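Vinylacetyl-CoA Delta-isomerase (Nitrosopumilus maritimus SCM1, PDB 6VJR) acts as an oxygen-tolerant 4-hydroxybutyryl-CoA dehydratase and probably isomerises vinylacetyl-CoA, using FAD and a [4Fe-4S] cluster. Local coordinates at residues A41-L55 with M86-R100. Numbering follows the deposited sequence.
Sequences AVAETYDLALREEAL and MQRKLGQNTGTCFQR. With SF4 (iron/sulfur cluster), chain E.
Leu48 fits as a knob among Met86, Lys89, Leu90 and Asn93 in a buried helix-helix contact of the N-terminal region, where helix 36-51 packs on helix 77-94 and on the cluster-binding loop that follows it. The axes of the 41-51 and 86-94 portions cross at 124°, and Leu48 CD2 meets Leu90 CD2 at 3.6 Å. Beside this apolar core, Asn93 ND2 donates to Glu44 OE2 at 3.0 Å, nearly along the C-O axis, while Arg51 grips both carboxylate oxygens end-on through their syn lone pairs. Replacing Glu44 by an alanine is likely to leave the Arg51 guanidinium without its salt-bridge mate and Asn93 ND2 without this acceptor. Farther along, the extended Arg100 chain brings NH1 over the centre of the Tyr46 ring, a cation-pi stack with planes 29° apart. Thr45 OG1, set between backbone N and carbonyl carbon (chi1 71°), donates to Val42 O and accepts from Arg100 NH1 at 2.9 Å. On the cluster side, the Phe98 ring is sandwiched by Leu90 CB and cluster sulfur S1, next to Cys97, whose SG binds iron FE3. Helix 5-11 packs against Val42, helix 295-314 touches Phe98 through Cys295, and Phe495 of the second subunit makes a cation-pi contact with Lys89.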
loop_
_atom_site.group_PDB
_atom_site.type_symbol
_atom_site.label_atom_id
_atom_site.label_comp_id
_atom_site.label_asym_id
_atom_site.label_seq_id
_atom_site.Cartn_x
_atom_site.Cartn_y
_atom_site.Cartn_z
ATOM N N ALA A 41 3.824 5.803 -34.424
ATOM C CA ALA A 41 4.067 4.701 -33.501
ATOM C C ALA A 41 3.959 3.378 -34.241
ATOM O O ALA A 41 4.810 2.512 -34.072
ATOM C CB ALA A 41 3.134 4.788 -32.317
ATOM N N VAL A 42 2.884 3.180 -35.013
ATOM C CA VAL A 42 2.792 1.944 -35.769
ATOM C C VAL A 42 3.936 1.823 -36.774
ATOM O O VAL A 42 4.472 0.721 -36.961
ATOM C CB VAL A 42 1.427 1.791 -36.446
ATOM C CG1 VAL A 42 1.362 0.491 -37.209
ATOM C CG2 VAL A 42 0.299 1.889 -35.426
ATOM N N ALA A 43 4.333 2.931 -37.418
ATOM C CA ALA A 43 5.413 2.849 -38.398
ATOM C C ALA A 43 6.680 2.302 -37.741
ATOM O O ALA A 43 7.477 1.645 -38.372
ATOM C CB ALA A 43 5.670 4.196 -39.008
ATOM N N GLU A 44 6.925 2.662 -36.479
ATOM C CA GLU A 44 8.105 2.197 -35.753
ATOM C C GLU A 44 8.118 0.672 -35.560
ATOM O O GLU A 44 9.193 0.071 -35.453
ATOM C CB GLU A 44 8.291 2.961 -34.436
ATOM C CG GLU A 44 9.304 2.304 -33.510
ATOM C CD GLU A 44 10.768 2.261 -33.936
ATOM O OE1 GLU A 44 11.150 2.825 -34.986
ATOM O OE2 GLU A 44 11.544 1.581 -33.190
ATOM N N THR A 45 6.955 0.015 -35.585
ATOM C CA THR A 45 6.921 -1.436 -35.498
ATOM C C THR A 45 7.503 -2.062 -36.770
ATOM O O THR A 45 8.026 -3.160 -36.695
ATOM C CB THR A 45 5.512 -1.974 -35.278
ATOM O OG1 THR A 45 4.618 -1.868 -36.383
ATOM C CG2 THR A 45 4.853 -1.376 -34.048
ATOM N N TYR A 46 7.363 -1.386 -37.910
ATOM C CA TYR A 46 7.993 -1.844 -39.136
ATOM C C TYR A 46 9.476 -1.525 -39.103
ATOM O O TYR A 46 10.271 -2.344 -39.523
ATOM C CB TYR A 46 7.292 -1.238 -40.353
ATOM C CG TYR A 46 5.878 -1.712 -40.665
ATOM C CD1 TYR A 46 4.744 -1.118 -40.135
ATOM C CD2 TYR A 46 5.692 -2.777 -41.522
ATOM C CE1 TYR A 46 3.470 -1.567 -40.466
ATOM C CE2 TYR A 46 4.442 -3.204 -41.902
ATOM C CZ TYR A 46 3.313 -2.610 -41.362
ATOM O OH TYR A 46 2.095 -3.068 -41.768
ATOM N N ASP A 47 9.829 -0.306 -38.704
ATOM C CA ASP A 47 11.228 0.110 -38.694
ATOM C C ASP A 47 12.065 -0.764 -37.754
ATOM O O ASP A 47 13.203 -1.090 -38.035
ATOM C CB ASP A 47 11.334 1.612 -38.463
ATOM C CG ASP A 47 10.789 2.482 -39.602
ATOM O OD1 ASP A 47 10.799 2.022 -40.802
ATOM O OD2 ASP A 47 10.410 3.647 -39.304
ATOM N N LEU A 48 11.528 -1.109 -36.584
ATOM C CA LEU A 48 12.263 -1.959 -35.664
ATOM C C LEU A 48 12.575 -3.322 -36.289
ATOM O O LEU A 48 13.672 -3.835 -36.109
ATOM C CB LEU A 48 11.509 -2.093 -34.350
ATOM C CG LEU A 48 12.154 -3.028 -33.328
ATOM C CD1 LEU A 48 13.469 -2.379 -32.935
ATOM C CD2 LEU A 48 11.299 -3.313 -32.120
ATOM N N ALA A 49 11.633 -3.885 -37.053
ATOM C CA ALA A 49 11.875 -5.161 -37.717
ATOM C C ALA A 49 13.022 -5.074 -38.729
ATOM O O ALA A 49 13.682 -6.080 -38.953
ATOM C CB ALA A 49 10.586 -5.659 -38.332
ATOM N N LEU A 50 13.257 -3.892 -39.333
ATOM C CA LEU A 50 14.390 -3.692 -40.231
ATOM C C LEU A 50 15.689 -3.530 -39.455
ATOM O O LEU A 50 16.725 -4.010 -39.887
ATOM C CB LEU A 50 14.121 -2.466 -41.104
ATOM C CG LEU A 50 13.051 -2.658 -42.186
ATOM C CD1 LEU A 50 12.861 -1.349 -42.902
ATOM C CD2 LEU A 50 13.422 -3.766 -43.170
ATOM N N ARG A 51 15.656 -2.780 -38.348
ATOM C CA ARG A 51 16.864 -2.514 -37.578
ATOM C C ARG A 51 17.308 -3.701 -36.731
ATOM O O ARG A 51 18.496 -3.867 -36.510
ATOM C CB ARG A 51 16.621 -1.333 -36.648
ATOM C CG ARG A 51 16.509 -0.059 -37.461
ATOM C CD ARG A 51 16.719 1.168 -36.586
ATOM N NE ARG A 51 15.979 1.132 -35.330
ATOM C CZ ARG A 51 14.701 1.455 -35.129
ATOM N NH1 ARG A 51 14.181 1.146 -33.957
ATOM N NH2 ARG A 51 13.951 2.107 -36.021
ATOM N N GLU A 52 16.345 -4.444 -36.167
ATOM C CA GLU A 52 16.599 -5.483 -35.177
ATOM C C GLU A 52 15.801 -6.710 -35.594
ATOM O O GLU A 52 14.835 -7.061 -34.932
ATOM C CB GLU A 52 16.227 -4.949 -33.784
ATOM C CG GLU A 52 16.993 -3.684 -33.428
ATOM C CD GLU A 52 16.983 -3.238 -31.963
ATOM O OE1 GLU A 52 16.851 -4.124 -31.071
ATOM O OE2 GLU A 52 17.092 -2.013 -31.678
ATOM N N GLU A 53 16.242 -7.364 -36.687
ATOM C CA GLU A 53 15.481 -8.447 -37.302
ATOM C C GLU A 53 15.211 -9.603 -36.344
ATOM O O GLU A 53 14.115 -10.162 -36.359
ATOM C CB GLU A 53 16.175 -9.107 -38.493
ATOM C CG GLU A 53 16.238 -8.235 -39.732
ATOM C CD GLU A 53 16.934 -8.971 -40.860
ATOM O OE1 GLU A 53 17.179 -10.202 -40.754
ATOM O OE2 GLU A 53 17.255 -8.274 -41.847
ATOM N N ALA A 54 16.206 -10.008 -35.537
ATOM C CA ALA A 54 15.974 -11.161 -34.676
ATOM C C ALA A 54 14.938 -10.841 -33.591
ATOM O O ALA A 54 14.156 -11.708 -33.207
ATOM C CB ALA A 54 17.258 -11.666 -34.091
ATOM N N LEU A 55 14.889 -9.597 -33.117
ATOM C CA LEU A 55 13.917 -9.254 -32.096
ATOM C C LEU A 55 12.490 -9.153 -32.649
ATOM O O LEU A 55 11.539 -9.584 -31.982
ATOM C CB LEU A 55 14.347 -7.931 -31.483
ATOM C CG LEU A 55 13.460 -7.378 -30.367
ATOM C CD1 LEU A 55 13.411 -8.350 -29.221
ATOM C CD2 LEU A 55 14.000 -6.014 -29.943
ATOM N N MET A 86 10.191 -7.640 -27.494
ATOM C CA MET A 86 9.810 -6.671 -28.511
ATOM C C MET A 86 8.928 -5.567 -27.933
ATOM O O MET A 86 9.131 -4.387 -28.230
ATOM C CB MET A 86 9.207 -7.404 -29.725
ATOM C CG MET A 86 8.756 -6.416 -30.808
ATOM S SD MET A 86 7.995 -7.236 -32.211
ATOM C CE MET A 86 6.443 -7.818 -31.540
ATOM N N GLN A 87 7.889 -5.973 -27.205
ATOM C CA GLN A 87 6.969 -5.034 -26.559
ATOM C C GLN A 87 7.696 -4.010 -25.678
ATOM O O GLN A 87 7.414 -2.804 -25.750
ATOM C CB GLN A 87 5.911 -5.800 -25.800
ATOM C CG GLN A 87 4.886 -6.476 -26.700
ATOM C CD GLN A 87 4.130 -7.600 -26.030
ATOM O OE1 GLN A 87 4.544 -8.120 -24.988
ATOM N NE2 GLN A 87 2.997 -7.976 -26.623
ATOM N N ARG A 88 8.600 -4.485 -24.819
ATOM C CA ARG A 88 9.301 -3.568 -23.916
ATOM C C ARG A 88 10.192 -2.627 -24.743
ATOM O O ARG A 88 10.288 -1.424 -24.506
ATOM C CB ARG A 88 10.094 -4.298 -22.832
ATOM C CG ARG A 88 10.715 -3.326 -21.838
ATOM C CD ARG A 88 11.365 -4.040 -20.712
ATOM N NE ARG A 88 11.840 -3.068 -19.713
ATOM C CZ ARG A 88 12.196 -3.394 -18.499
ATOM N NH1 ARG A 88 12.212 -4.660 -18.110
ATOM N NH2 ARG A 88 12.503 -2.473 -17.637
ATOM N N LYS A 89 10.857 -3.182 -25.761
ATOM C CA LYS A 89 11.685 -2.344 -26.617
ATOM C C LYS A 89 10.873 -1.246 -27.317
ATOM O O LYS A 89 11.308 -0.102 -27.388
ATOM C CB LYS A 89 12.424 -3.221 -27.639
ATOM C CG LYS A 89 13.265 -2.503 -28.633
ATOM C CD LYS A 89 14.322 -1.672 -27.994
ATOM C CE LYS A 89 15.354 -2.422 -27.357
ATOM N NZ LYS A 89 16.590 -1.652 -27.605
ATOM N N LEU A 90 9.717 -1.577 -27.892
ATOM C CA LEU A 90 8.876 -0.587 -28.580
ATOM C C LEU A 90 8.346 0.443 -27.583
ATOM O O LEU A 90 8.267 1.629 -27.907
ATOM C CB LEU A 90 7.774 -1.307 -29.356
ATOM C CG LEU A 90 8.208 -2.074 -30.601
ATOM C CD1 LEU A 90 7.099 -3.016 -31.037
ATOM C CD2 LEU A 90 8.544 -1.038 -31.634
ATOM N N GLY A 91 8.004 -0.004 -26.373
ATOM C CA GLY A 91 7.627 0.940 -25.332
ATOM C C GLY A 91 8.738 1.973 -25.040
ATOM O O GLY A 91 8.492 3.179 -24.875
ATOM N N GLN A 92 9.969 1.496 -24.919
ATOM C CA GLN A 92 11.123 2.371 -24.750
ATOM C C GLN A 92 11.268 3.360 -25.911
ATOM O O GLN A 92 11.653 4.496 -25.701
ATOM C CB GLN A 92 12.404 1.572 -24.618
ATOM C CG GLN A 92 12.529 0.771 -23.338
ATOM C CD GLN A 92 13.874 0.102 -23.197
ATOM O OE1 GLN A 92 14.709 0.097 -24.113
ATOM N NE2 GLN A 92 14.109 -0.388 -22.004
ATOM N N ASN A 93 11.076 2.878 -27.158
ATOM C CA ASN A 93 11.317 3.658 -28.346
ATOM C C ASN A 93 10.233 4.687 -28.651
ATOM O O ASN A 93 10.550 5.698 -29.292
ATOM C CB ASN A 93 11.464 2.757 -29.554
ATOM C CG ASN A 93 12.700 1.902 -29.540
ATOM O OD1 ASN A 93 13.554 2.029 -28.665
ATOM N ND2 ASN A 93 12.830 1.084 -30.578
ATOM N N THR A 94 9.006 4.453 -28.164
ATOM C CA THR A 94 7.883 5.280 -28.540
ATOM C C THR A 94 7.257 5.982 -27.346
ATOM O O THR A 94 6.658 7.035 -27.539
ATOM C CB THR A 94 6.815 4.508 -29.289
ATOM O OG1 THR A 94 6.186 3.574 -28.431
ATOM C CG2 THR A 94 7.316 3.856 -30.570
ATOM N N GLY A 95 7.350 5.372 -26.175
ATOM C CA GLY A 95 6.709 5.923 -24.997
ATOM C C GLY A 95 5.196 5.954 -25.094
ATOM O O GLY A 95 4.530 6.700 -24.366
ATOM N N THR A 96 4.612 5.123 -25.951
ATOM C CA THR A 96 3.176 5.196 -26.123
ATOM C C THR A 96 2.645 3.818 -26.462
ATOM O O THR A 96 3.380 2.830 -26.461
ATOM C CB THR A 96 2.814 6.211 -27.215
ATOM O OG1 THR A 96 1.408 6.467 -27.107
ATOM C CG2 THR A 96 3.154 5.668 -28.588
ATOM N N CYS A 97 1.325 3.788 -26.736
ATOM C CA CYS A 97 0.723 2.588 -27.281
ATOM C C CYS A 97 0.984 2.484 -28.784
ATOM O O CYS A 97 0.482 3.307 -29.539
ATOM C CB CYS A 97 -0.770 2.559 -26.984
ATOM S SG CYS A 97 -1.580 1.162 -27.815
ATOM N N PHE A 98 1.691 1.437 -29.220
ATOM C CA PHE A 98 2.071 1.264 -30.615
ATOM C C PHE A 98 1.079 0.301 -31.302
ATOM O O PHE A 98 1.327 -0.162 -32.396
ATOM C CB PHE A 98 3.561 0.870 -30.737
ATOM C CG PHE A 98 3.990 -0.160 -29.703
ATOM C CD1 PHE A 98 3.730 -1.507 -29.908
ATOM C CD2 PHE A 98 4.491 0.234 -28.444
ATOM C CE1 PHE A 98 4.113 -2.454 -28.950
ATOM C CE2 PHE A 98 4.840 -0.719 -27.494
ATOM C CZ PHE A 98 4.654 -2.060 -27.753
ATOM N N GLN A 99 0.028 -0.107 -30.580
ATOM C CA GLN A 99 -1.242 -0.551 -31.151
ATOM C C GLN A 99 -1.300 -1.980 -31.682
ATOM O O GLN A 99 -2.391 -2.547 -31.713
ATOM C CB GLN A 99 -1.668 0.422 -32.241
ATOM C CG GLN A 99 -1.961 1.804 -31.704
ATOM C CD GLN A 99 -1.634 2.928 -32.655
ATOM O OE1 GLN A 99 -2.292 3.098 -33.696
ATOM N NE2 GLN A 99 -0.629 3.728 -32.293
ATOM N N ARG A 100 -0.205 -2.558 -32.168
ATOM C CA ARG A 100 -0.312 -3.763 -33.002
ATOM C C ARG A 100 -0.385 -5.077 -32.168
ATOM O O ARG A 100 -0.583 -6.180 -32.722
ATOM C CB ARG A 100 0.951 -3.680 -33.863
ATOM C CG ARG A 100 0.826 -4.203 -35.276
ATOM C CD ARG A 100 1.963 -3.812 -36.197
ATOM N NE ARG A 100 1.981 -4.788 -37.284
ATOM C CZ ARG A 100 2.906 -4.865 -38.184
ATOM N NH1 ARG A 100 3.954 -4.083 -38.119
ATOM N NH2 ARG A 100 2.784 -5.768 -39.170
HETATM FE FE1 SF4 E . -1.857 -2.807 -25.511
HETATM FE FE2 SF4 E . 0.544 -1.664 -24.815
HETATM FE FE3 SF4 E . -0.768 -0.739 -26.862
HETATM FE FE4 SF4 E . 0.541 -3.071 -27.081
HETATM S S1 SF4 E . 1.461 -1.040 -26.868
HETATM S S2 SF4 E . -1.652 -2.627 -27.801
HETATM S S3 SF4 E . 0.120 -3.942 -24.960
HETATM S S4 SF4 E . -1.554 -0.753 -24.725
HETATM O O HOH W 1 15.540 0.134 -31.481
HETATM O O HOH W 2 17.651 -4.484 -28.660
#